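Local coordinates for DisA protein (Sorangium cellulosum, PDB 6CCA) that probably transfers methyl groups from S-adenosylmethionine to polyketide intermediates, building gem-dimethyl centres on the disorazol assembly line, at residues H310-L315 with A361-W366; L334-R339 with P373-L378; H342-S347 with D352-F357. All coordinates share one frame; numbering follows the deposited sequence.

Contact 1: residues H310-L315 with A361-W366; sequences HATKNL and AERMKW
R363 fastens the loop 310-315 through its backbone rather than its side chains: one guanidinium group spends two of its N-H groups on two main-chain carbonyls. NH1 donates to H310 O over 2.9 Å, on a lone pair of that oxygen and only 5° out of the guanidinium plane. The second bond, from NH2 to T312 O, is equally short at 2.9 Å but more bent (139° at the hydrogen), with the donor above the plane of the T312 carbonyl. Between these two acceptors A311 makes an inverse gamma turn, in which H310 O also receives a weak bond from T312 N. The arginine chain bends at chi2 (-65°) and then runs straight at chi3, which brings the guanidinium edge up to the H310 and T312 carbonyls. L315 CB lies over one guanidinium face, 3.9 Å from R363 NH2, while T312 CG2 approaches R363 NH2 at 3.8 Å. Further partners fix the group: D359 forms a salt bridge with NH2 and also accepts from L315 N, and P368 O takes a bond from NH1. The contact thus holds the loop between strand 300-306 and helix 315-325, whose N-cap is N314, while L315 reaches across to helix 372-381.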
loop_
_atom_site.group_PDB
_atom_site.type_symbol
_atom_site.label_atom_id
_atom_site.label_comp_id
_atom_site.label_asym_id
_atom_site.label_seq_id
_atom_site.Cartn_x
_atom_site.Cartn_y
_atom_site.Cartn_z
ATOM N N HIS A 310 -3.849 -5.596 1.566
ATOM C CA HIS A 310 -3.504 -6.413 0.357
ATOM C C HIS A 310 -2.417 -7.509 0.632
ATOM O O HIS A 310 -2.221 -8.393 -0.194
ATOM C CB HIS A 310 -2.981 -5.529 -0.768
ATOM C CG HIS A 310 -1.658 -4.892 -0.445
ATOM N ND1 HIS A 310 -1.555 -3.632 0.120
ATOM C CD2 HIS A 310 -0.391 -5.364 -0.536
ATOM C CE1 HIS A 310 -0.279 -3.369 0.365
ATOM N NE2 HIS A 310 0.447 -4.392 -0.051
ATOM N N ALA A 311 -1.692 -7.444 1.732
ATOM C CA ALA A 311 -0.612 -8.445 2.016
ATOM C C ALA A 311 -1.148 -9.649 2.701
ATOM O O ALA A 311 -0.891 -9.860 3.886
ATOM C CB ALA A 311 0.520 -7.842 2.833
ATOM N N THR A 312 -1.901 -10.442 1.953
ATOM C CA THR A 312 -2.591 -11.582 2.498
ATOM C C THR A 312 -2.741 -12.622 1.404
ATOM O O THR A 312 -2.783 -12.295 0.220
ATOM C CB THR A 312 -3.997 -11.171 3.027
ATOM O OG1 THR A 312 -4.642 -12.340 3.568
ATOM C CG2 THR A 312 -4.875 -10.625 1.908
ATOM N N LYS A 313 -2.893 -13.877 1.786
ATOM C CA LYS A 313 -3.029 -14.943 0.820
ATOM C C LYS A 313 -4.348 -15.000 0.143
ATOM O O LYS A 313 -4.427 -15.295 -1.041
ATOM C CB LYS A 313 -2.807 -16.296 1.519
ATOM C CG LYS A 313 -1.364 -16.500 1.853
ATOM C CD LYS A 313 -1.086 -17.893 2.380
ATOM C CE LYS A 313 0.387 -17.970 2.776
ATOM N NZ LYS A 313 0.587 -18.914 3.905
ATOM N N ASN A 314 -5.400 -14.731 0.913
ATOM C CA ASN A 314 -6.736 -14.725 0.434
ATOM C C ASN A 314 -7.531 -13.509 0.904
ATOM O O ASN A 314 -7.891 -13.403 2.062
ATOM C CB ASN A 314 -7.475 -15.979 0.910
ATOM C CG ASN A 314 -8.799 -16.115 0.213
ATOM O OD1 ASN A 314 -9.788 -15.489 0.573
ATOM N ND2 ASN A 314 -8.795 -16.847 -0.892
ATOM N N LEU A 315 -7.794 -12.596 -0.014
ATOM C CA LEU A 315 -8.405 -11.323 0.317
ATOM C C LEU A 315 -9.816 -11.477 0.881
ATOM O O LEU A 315 -10.156 -10.837 1.868
ATOM C CB LEU A 315 -8.327 -10.382 -0.908
ATOM C CG LEU A 315 -8.560 -8.888 -0.656
ATOM C CD1 LEU A 315 -7.673 -8.417 0.522
ATOM C CD2 LEU A 315 -8.319 -8.075 -1.927
ATOM N N ALA A 361 -6.596 -13.901 -9.531
ATOM C CA ALA A 361 -7.696 -13.328 -10.294
ATOM C C ALA A 361 -8.411 -12.220 -9.572
ATOM O O ALA A 361 -9.174 -11.503 -10.195
ATOM C CB ALA A 361 -8.755 -14.374 -10.630
ATOM N N GLU A 362 -8.209 -12.071 -8.294
ATOM C CA GLU A 362 -8.840 -10.918 -7.608
ATOM C C GLU A 362 -7.962 -9.655 -7.704
ATOM O O GLU A 362 -8.419 -8.581 -7.305
ATOM C CB GLU A 362 -9.015 -11.190 -6.133
ATOM C CG GLU A 362 -9.908 -12.376 -5.814
ATOM C CD GLU A 362 -11.296 -12.289 -6.344
ATOM O OE1 GLU A 362 -11.811 -11.205 -6.730
ATOM O OE2 GLU A 362 -11.933 -13.365 -6.347
ATOM N N ARG A 363 -6.738 -9.799 -8.199
ATOM C CA ARG A 363 -5.711 -8.710 -8.116
ATOM C C ARG A 363 -5.342 -8.181 -9.479
ATOM O O ARG A 363 -5.614 -8.834 -10.490
ATOM C CB ARG A 363 -4.441 -9.234 -7.454
ATOM C CG ARG A 363 -4.576 -10.118 -6.234
ATOM C CD ARG A 363 -5.161 -9.497 -5.001
ATOM N NE ARG A 363 -5.147 -10.466 -3.905
ATOM C CZ ARG A 363 -4.514 -10.334 -2.750
ATOM N NH1 ARG A 363 -3.888 -9.201 -2.414
ATOM N NH2 ARG A 363 -4.605 -11.291 -1.856
ATOM N N MET A 364 -4.718 -7.012 -9.548
ATOM C CA MET A 364 -4.113 -6.547 -10.789
ATOM C C MET A 364 -2.873 -7.388 -11.079
ATOM O O MET A 364 -2.201 -7.864 -10.214
ATOM C CB MET A 364 -3.822 -5.045 -10.765
ATOM C CG MET A 364 -5.093 -4.199 -10.708
ATOM S SD MET A 364 -4.795 -2.414 -10.721
ATOM C CE MET A 364 -4.028 -2.198 -9.135
ATOM N N LYS A 365 -2.564 -7.575 -12.350
ATOM C CA LYS A 365 -1.557 -8.551 -12.730
ATOM C C LYS A 365 -0.188 -8.225 -12.149
ATOM O O LYS A 365 0.170 -7.057 -12.078
ATOM C CB LYS A 365 -1.405 -8.521 -14.241
ATOM C CG LYS A 365 -0.738 -9.782 -14.783
ATOM C CD LYS A 365 -0.669 -9.682 -16.289
ATOM C CE LYS A 365 0.033 -10.910 -16.809
ATOM N NZ LYS A 365 0.147 -10.717 -18.260
ATOM N N TRP A 366 0.501 -9.244 -11.651
ATOM C CA TRP A 366 1.825 -9.131 -11.061
ATOM C C TRP A 366 1.886 -8.220 -9.872
ATOM O O TRP A 366 2.881 -7.500 -9.668
ATOM C CB TRP A 366 2.812 -8.689 -12.102
ATOM C CG TRP A 366 3.232 -9.878 -13.018
ATOM C CD1 TRP A 366 3.591 -11.183 -12.661
ATOM C CD2 TRP A 366 3.355 -9.802 -14.423
ATOM N NE1 TRP A 366 3.924 -11.904 -13.797
ATOM C CE2 TRP A 366 3.802 -11.077 -14.883
ATOM C CE3 TRP A 366 3.086 -8.807 -15.333
ATOM C CZ2 TRP A 366 4.020 -11.333 -16.230
ATOM C CZ3 TRP A 366 3.293 -9.059 -16.637
ATOM C CH2 TRP A 366 3.762 -10.326 -17.084
#

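Contact 2: residues L334-R339 with P373-L378; sequences LNEMTR and PMWKGL
W375 lays its indole against three alternate residues of segment 334-339, L334 and E336 pointing at the helix and T338 just past the strand end. L334 CD1 sits over one face, a CH-pi contact 3.8 Å from the centroid of the six-membered ring and 18° off its normal. E336 arrives obliquely through its aliphatic part, CG lying 3.6 Å from W375 CZ2, with carboxylate and ring planes 51° apart. Near the ring plane at the edge, T338 CG2 comes within 4.4 Å of W375 CD1. The polar corner of the indole is served by a water, which accepts from W375 NE1 at 3.0 Å and lies 2.7 Å from both E336 OE1 and M337 O; the ring is thereby tied to the strand without a direct bond. One shell further out, a bend at chi2 (-74°) folds the E336 carboxylate alongside the CZ2 rim of the indole, where H310 ND1 binds it, while S400 O holds the T338 hydroxyl. L315, L370 and I405 also pack on W375. A helix laid on the sheet beside adjoining strands, 330-337 running parallel to 300-306 and 402-409 antiparallel to 330-337, matches the Rossmann-like fold of class I methyltransferases.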
loop_
_atom_site.group_PDB
_atom_site.type_symbol
_atom_site.label_atom_id
_atom_site.label_comp_id
_atom_site.label_asym_id
_atom_site.label_seq_id
_atom_site.Cartn_x
_atom_site.Cartn_y
_atom_site.Cartn_z
ATOM N N LEU A 334 -9.605 1.943 4.271
ATOM C CA LEU A 334 -8.385 1.524 3.576
ATOM C C LEU A 334 -7.662 2.712 2.954
ATOM O O LEU A 334 -8.327 3.599 2.355
ATOM C CB LEU A 334 -8.731 0.526 2.460
ATOM C CG LEU A 334 -9.438 -0.750 2.790
ATOM C CD1 LEU A 334 -9.889 -1.519 1.548
ATOM C CD2 LEU A 334 -8.525 -1.625 3.641
ATOM N N ASN A 335 -6.329 2.709 3.076
ATOM C CA ASN A 335 -5.470 3.522 2.249
ATOM C C ASN A 335 -4.632 2.559 1.440
ATOM O O ASN A 335 -3.880 1.725 2.036
ATOM C CB ASN A 335 -4.600 4.374 3.141
ATOM C CG ASN A 335 -3.670 5.300 2.358
ATOM O OD1 ASN A 335 -3.645 5.287 1.118
ATOM N ND2 ASN A 335 -2.974 6.179 3.091
ATOM N N GLU A 336 -4.824 2.563 0.139
ATOM C CA GLU A 336 -4.253 1.571 -0.740
ATOM C C GLU A 336 -3.686 2.167 -2.040
ATOM O O GLU A 336 -4.184 3.139 -2.583
ATOM C CB GLU A 336 -5.310 0.497 -1.160
ATOM C CG GLU A 336 -5.530 -0.608 -0.118
ATOM C CD GLU A 336 -4.351 -1.593 -0.081
ATOM O OE1 GLU A 336 -3.712 -1.875 -1.104
ATOM O OE2 GLU A 336 -4.045 -2.104 0.993
ATOM N N MET A 337 -2.660 1.512 -2.568
ATOM C CA MET A 337 -2.133 1.872 -3.870
ATOM C C MET A 337 -3.023 1.115 -4.878
ATOM O O MET A 337 -3.263 -0.091 -4.696
ATOM C CB MET A 337 -0.630 1.488 -4.001
ATOM C CG MET A 337 0.201 2.112 -2.881
ATOM S SD MET A 337 0.287 3.936 -3.037
ATOM C CE MET A 337 1.167 4.235 -1.489
ATOM N N THR A 338 -3.543 1.852 -5.862
ATOM C CA THR A 338 -4.568 1.371 -6.773
ATOM C C THR A 338 -4.173 1.269 -8.263
ATOM O O THR A 338 -5.059 1.147 -9.127
ATOM C CB THR A 338 -5.814 2.253 -6.606
ATOM O OG1 THR A 338 -5.467 3.644 -6.651
ATOM C CG2 THR A 338 -6.449 2.003 -5.239
ATOM N N ARG A 339 -2.875 1.310 -8.546
ATOM C CA ARG A 339 -2.307 1.124 -9.867
ATOM C C ARG A 339 -0.971 0.434 -9.640
ATOM O O ARG A 339 -0.280 0.714 -8.646
ATOM C CB ARG A 339 -2.194 2.485 -10.554
ATOM C CG ARG A 339 -1.596 2.428 -11.953
ATOM C CD ARG A 339 -1.421 3.812 -12.654
ATOM N NE ARG A 339 -2.716 4.304 -13.066
ATOM C CZ ARG A 339 -3.446 3.765 -14.045
ATOM N NH1 ARG A 339 -2.989 2.750 -14.765
ATOM N NH2 ARG A 339 -4.642 4.260 -14.328
ATOM N N PRO A 373 -12.181 0.647 -8.587
ATOM C CA PRO A 373 -13.399 -0.111 -8.990
ATOM C C PRO A 373 -13.347 -1.550 -8.550
ATOM O O PRO A 373 -14.351 -2.075 -8.044
ATOM C CB PRO A 373 -13.460 0.044 -10.541
ATOM C CG PRO A 373 -12.673 1.309 -10.843
ATOM C CD PRO A 373 -11.595 1.429 -9.715
ATOM N N MET A 374 -12.193 -2.176 -8.620
ATOM C CA MET A 374 -12.044 -3.545 -8.114
ATOM C C MET A 374 -12.282 -3.690 -6.594
ATOM O O MET A 374 -12.955 -4.617 -6.154
ATOM C CB MET A 374 -10.685 -4.156 -8.462
ATOM C CG MET A 374 -10.455 -4.393 -9.981
ATOM S SD MET A 374 -8.679 -4.569 -10.357
ATOM C CE MET A 374 -8.351 -6.195 -9.826
ATOM N N TRP A 375 -11.774 -2.761 -5.810
ATOM C CA TRP A 375 -12.047 -2.774 -4.362
ATOM C C TRP A 375 -13.542 -2.565 -4.079
ATOM O O TRP A 375 -14.109 -3.270 -3.228
ATOM C CB TRP A 375 -11.290 -1.634 -3.666
ATOM C CG TRP A 375 -9.895 -1.970 -3.229
ATOM C CD1 TRP A 375 -8.774 -1.387 -3.726
ATOM C CD2 TRP A 375 -9.439 -2.876 -2.186
ATOM N NE1 TRP A 375 -7.663 -1.851 -3.066
ATOM C CE2 TRP A 375 -8.032 -2.808 -2.172
ATOM C CE3 TRP A 375 -10.072 -3.773 -1.308
ATOM C CZ2 TRP A 375 -7.261 -3.533 -1.319
ATOM C CZ3 TRP A 375 -9.289 -4.549 -0.490
ATOM C CH2 TRP A 375 -7.882 -4.400 -0.494
ATOM N N LYS A 376 -14.168 -1.681 -4.844
ATOM C CA LYS A 376 -15.611 -1.406 -4.681
ATOM C C LYS A 376 -16.389 -2.681 -4.912
ATOM O O LYS A 376 -17.198 -3.133 -4.023
ATOM C CB LYS A 376 -16.060 -0.184 -5.507
ATOM C CG LYS A 376 -17.522 0.199 -5.313
ATOM C CD LYS A 376 -17.945 1.391 -6.119
ATOM C CE LYS A 376 -19.367 1.824 -5.733
ATOM N NZ LYS A 376 -20.304 0.831 -6.185
ATOM N N GLY A 377 -16.154 -3.325 -6.048
ATOM C CA GLY A 377 -16.886 -4.571 -6.399
ATOM C C GLY A 377 -16.612 -5.682 -5.446
ATOM O O GLY A 377 -17.523 -6.386 -4.965
ATOM N N LEU A 378 -15.357 -5.851 -5.071
ATOM C CA LEU A 378 -15.078 -6.898 -4.116
ATOM C C LEU A 378 -15.699 -6.689 -2.705
ATOM O O LEU A 378 -16.194 -7.676 -2.093
ATOM C CB LEU A 378 -13.563 -7.124 -3.953
ATOM C CG LEU A 378 -13.068 -8.241 -3.020
ATOM C CD1 LEU A 378 -13.491 -9.619 -3.459
ATOM C CD2 LEU A 378 -11.560 -8.213 -2.819
HETATM O O HOH W 1 -4.733 -2.073 -3.593
#

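Contact 3: residues H342-S347 with D352-F357; sequences HFLTLS and DGWWLF
W354 presents the far rim of its benzene ring to L344, whose CB lies 3.8 Å from W354 CH2 and 4.0 Å from CZ3. The leucine therefore touches the indole with the root of its side chain, and its own carbonyl oxygen lies over one face of that ring. T345, the next residue of the helix, approaches at a slant: T345 OG1 is 4.2 Å from W354 CZ2, a contact without a hydrogen bond. The tryptophan reaches this far because its CG stands anti to the backbone N (chi1 -172°), extending the indole from the turn toward helix 342-346. Behind it the flat groups are set against one another as well: W354 CD1 rests 3.3 Å above the plane of the W355 ring, offset toward its rim, and W354 O meets the edge of F357. Both indole nitrogens find backbone acceptors, W354 NE1 on W366 O and W355 NE1 on G349 O. P368 also packs on W354, and helix 102-114 backs T345 and W355. Since no hydrogen bond joins the two segments, their cohesion is that of van der Waals packing, and the bond from W354 NE1 to W366 O probably adds a directional restraint on the rotation of the buried indole.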
loop_
_atom_site.group_PDB
_atom_site.type_symbol
_atom_site.label_atom_id
_atom_site.label_comp_id
_atom_site.label_asym_id
_atom_site.label_seq_id
_atom_site.Cartn_x
_atom_site.Cartn_y
_atom_site.Cartn_z
ATOM N N HIS A 342 5.382 1.229 -11.785
ATOM C CA HIS A 342 6.687 0.589 -11.898
ATOM C C HIS A 342 7.534 0.866 -10.655
ATOM O O HIS A 342 8.316 0.021 -10.200
ATOM C CB HIS A 342 7.407 1.108 -13.127
ATOM C CG HIS A 342 6.679 0.853 -14.403
ATOM N ND1 HIS A 342 5.865 -0.252 -14.611
ATOM C CD2 HIS A 342 6.678 1.544 -15.572
ATOM C CE1 HIS A 342 5.348 -0.190 -15.821
ATOM N NE2 HIS A 342 5.838 0.879 -16.425
ATOM N N PHE A 343 7.320 2.020 -10.058
ATOM C CA PHE A 343 7.999 2.357 -8.824
ATOM C C PHE A 343 7.801 1.315 -7.791
ATOM O O PHE A 343 8.704 0.935 -7.049
ATOM C CB PHE A 343 7.497 3.714 -8.263
ATOM C CG PHE A 343 7.882 3.896 -6.806
ATOM C CD1 PHE A 343 9.206 4.199 -6.470
ATOM C CD2 PHE A 343 6.985 3.653 -5.795
ATOM C CE1 PHE A 343 9.637 4.313 -5.125
ATOM C CE2 PHE A 343 7.375 3.715 -4.451
ATOM C CZ PHE A 343 8.710 4.072 -4.106
ATOM N N LEU A 344 6.561 0.860 -7.632
ATOM C CA LEU A 344 6.273 -0.195 -6.677
ATOM C C LEU A 344 6.826 -1.547 -7.075
ATOM O O LEU A 344 7.380 -2.310 -6.236
ATOM C CB LEU A 344 4.739 -0.318 -6.470
ATOM C CG LEU A 344 4.136 0.904 -5.755
ATOM C CD1 LEU A 344 2.609 0.691 -5.710
ATOM C CD2 LEU A 344 4.673 1.074 -4.341
ATOM N N THR A 345 6.626 -1.925 -8.339
ATOM C CA THR A 345 7.161 -3.206 -8.777
ATOM C C THR A 345 8.659 -3.329 -8.456
ATOM O O THR A 345 9.117 -4.350 -7.966
ATOM C CB THR A 345 6.918 -3.464 -10.280
ATOM O OG1 THR A 345 5.489 -3.502 -10.539
ATOM C CG2 THR A 345 7.593 -4.806 -10.697
ATOM N N LEU A 346 9.404 -2.275 -8.718
ATOM C CA LEU A 346 10.872 -2.305 -8.522
ATOM C C LEU A 346 11.302 -2.342 -7.050
ATOM O O LEU A 346 12.320 -2.941 -6.760
ATOM C CB LEU A 346 11.541 -1.116 -9.179
ATOM C CG LEU A 346 11.516 -1.081 -10.672
ATOM C CD1 LEU A 346 12.117 0.222 -11.191
ATOM C CD2 LEU A 346 12.267 -2.294 -11.149
ATOM N N SER A 347 10.486 -1.732 -6.167
ATOM C CA SER A 347 10.778 -1.559 -4.761
ATOM C C SER A 347 10.015 -2.531 -3.884
ATOM O O SER A 347 10.615 -3.523 -3.416
ATOM C CB SER A 347 10.610 -0.142 -4.311
ATOM O OG SER A 347 9.347 0.445 -4.496
ATOM N N ASP A 352 8.364 -10.022 0.369
ATOM C CA ASP A 352 7.496 -11.209 0.397
ATOM C C ASP A 352 6.032 -10.865 0.406
ATOM O O ASP A 352 5.230 -11.542 -0.218
ATOM C CB ASP A 352 7.802 -12.026 1.657
ATOM C CG ASP A 352 9.169 -12.725 1.622
ATOM O OD1 ASP A 352 9.891 -12.688 0.634
ATOM O OD2 ASP A 352 9.526 -13.332 2.636
ATOM N N GLY A 353 5.680 -9.797 1.126
ATOM C CA GLY A 353 4.283 -9.349 1.244
ATOM C C GLY A 353 3.620 -9.060 -0.093
ATOM O O GLY A 353 2.403 -9.265 -0.257
ATOM N N TRP A 354 4.403 -8.510 -1.045
ATOM C CA TRP A 354 3.911 -8.250 -2.411
ATOM C C TRP A 354 3.416 -9.529 -3.106
ATOM O O TRP A 354 2.431 -9.493 -3.860
ATOM C CB TRP A 354 5.060 -7.658 -3.250
ATOM C CG TRP A 354 4.659 -7.171 -4.629
ATOM C CD1 TRP A 354 4.768 -7.861 -5.769
ATOM C CD2 TRP A 354 4.131 -5.886 -4.996
ATOM N NE1 TRP A 354 4.353 -7.115 -6.835
ATOM C CE2 TRP A 354 3.972 -5.890 -6.398
ATOM C CE3 TRP A 354 3.771 -4.754 -4.294
ATOM C CZ2 TRP A 354 3.467 -4.834 -7.080
ATOM C CZ3 TRP A 354 3.265 -3.682 -4.970
ATOM C CH2 TRP A 354 3.113 -3.715 -6.359
ATOM N N TRP A 355 4.117 -10.654 -2.866
ATOM C CA TRP A 355 3.892 -11.865 -3.667
ATOM C C TRP A 355 3.099 -12.959 -2.892
ATOM O O TRP A 355 2.964 -14.145 -3.354
ATOM C CB TRP A 355 5.229 -12.428 -4.137
ATOM C CG TRP A 355 5.906 -11.567 -5.143
ATOM C CD1 TRP A 355 7.004 -10.802 -4.937
ATOM C CD2 TRP A 355 5.507 -11.357 -6.476
ATOM N NE1 TRP A 355 7.321 -10.105 -6.083
ATOM C CE2 TRP A 355 6.414 -10.433 -7.049
ATOM C CE3 TRP A 355 4.436 -11.806 -7.246
ATOM C CZ2 TRP A 355 6.260 -9.937 -8.358
ATOM C CZ3 TRP A 355 4.299 -11.327 -8.520
ATOM C CH2 TRP A 355 5.214 -10.417 -9.074
ATOM N N LEU A 356 2.548 -12.552 -1.744
ATOM C CA LEU A 356 1.915 -13.520 -0.800
ATOM C C LEU A 356 0.642 -14.057 -1.391
ATOM O O LEU A 356 0.260 -15.184 -1.145
ATOM C CB LEU A 356 1.694 -12.815 0.566
ATOM C CG LEU A 356 1.401 -13.715 1.784
ATOM C CD1 LEU A 356 2.576 -14.614 2.179
ATOM C CD2 LEU A 356 1.000 -12.846 2.959
ATOM N N PHE A 357 -0.040 -13.243 -2.190
ATOM C CA PHE A 357 -1.335 -13.584 -2.715
ATOM C C PHE A 357 -1.414 -14.943 -3.432
ATOM O O PHE A 357 -0.549 -15.264 -4.238
ATOM C CB PHE A 357 -1.902 -12.472 -3.621
ATOM C CG PHE A 357 -1.114 -12.238 -4.867
ATOM C CD1 PHE A 357 0.049 -11.462 -4.844
ATOM C CD2 PHE A 357 -1.514 -12.811 -6.070
ATOM C CE1 PHE A 357 0.789 -11.251 -6.016
ATOM C CE2 PHE A 357 -0.771 -12.610 -7.227
ATOM C CZ PHE A 357 0.387 -11.829 -7.203
#

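In the fold
The long passage from strand 330-337 to helix 372-381 threads all three contacts. Contacts 1 and 2, with centres about 11 Å apart, interleave along the chain and meet where H310 ND1 lies about 3.0 Å from both E336 OE1 and E336 OE2, a probable hydrogen bond to the carboxylate; L315 CD2 and L378 CD2 pack nearby at 3.4 Å. Contact 3 lies wholly within that passage, its centre about 11 Å from that of contact 1, and is joined to it by W354 NE1 and W366 O, 3.2 Å apart, and by F357 CB against R363 NH2. Contacts 2 and 3 are farther separated, about 16 Å between centres, yet L344 CD1 reaches M337 CB at 3.7 Å, bringing helix 342-346 back to the end of the strand.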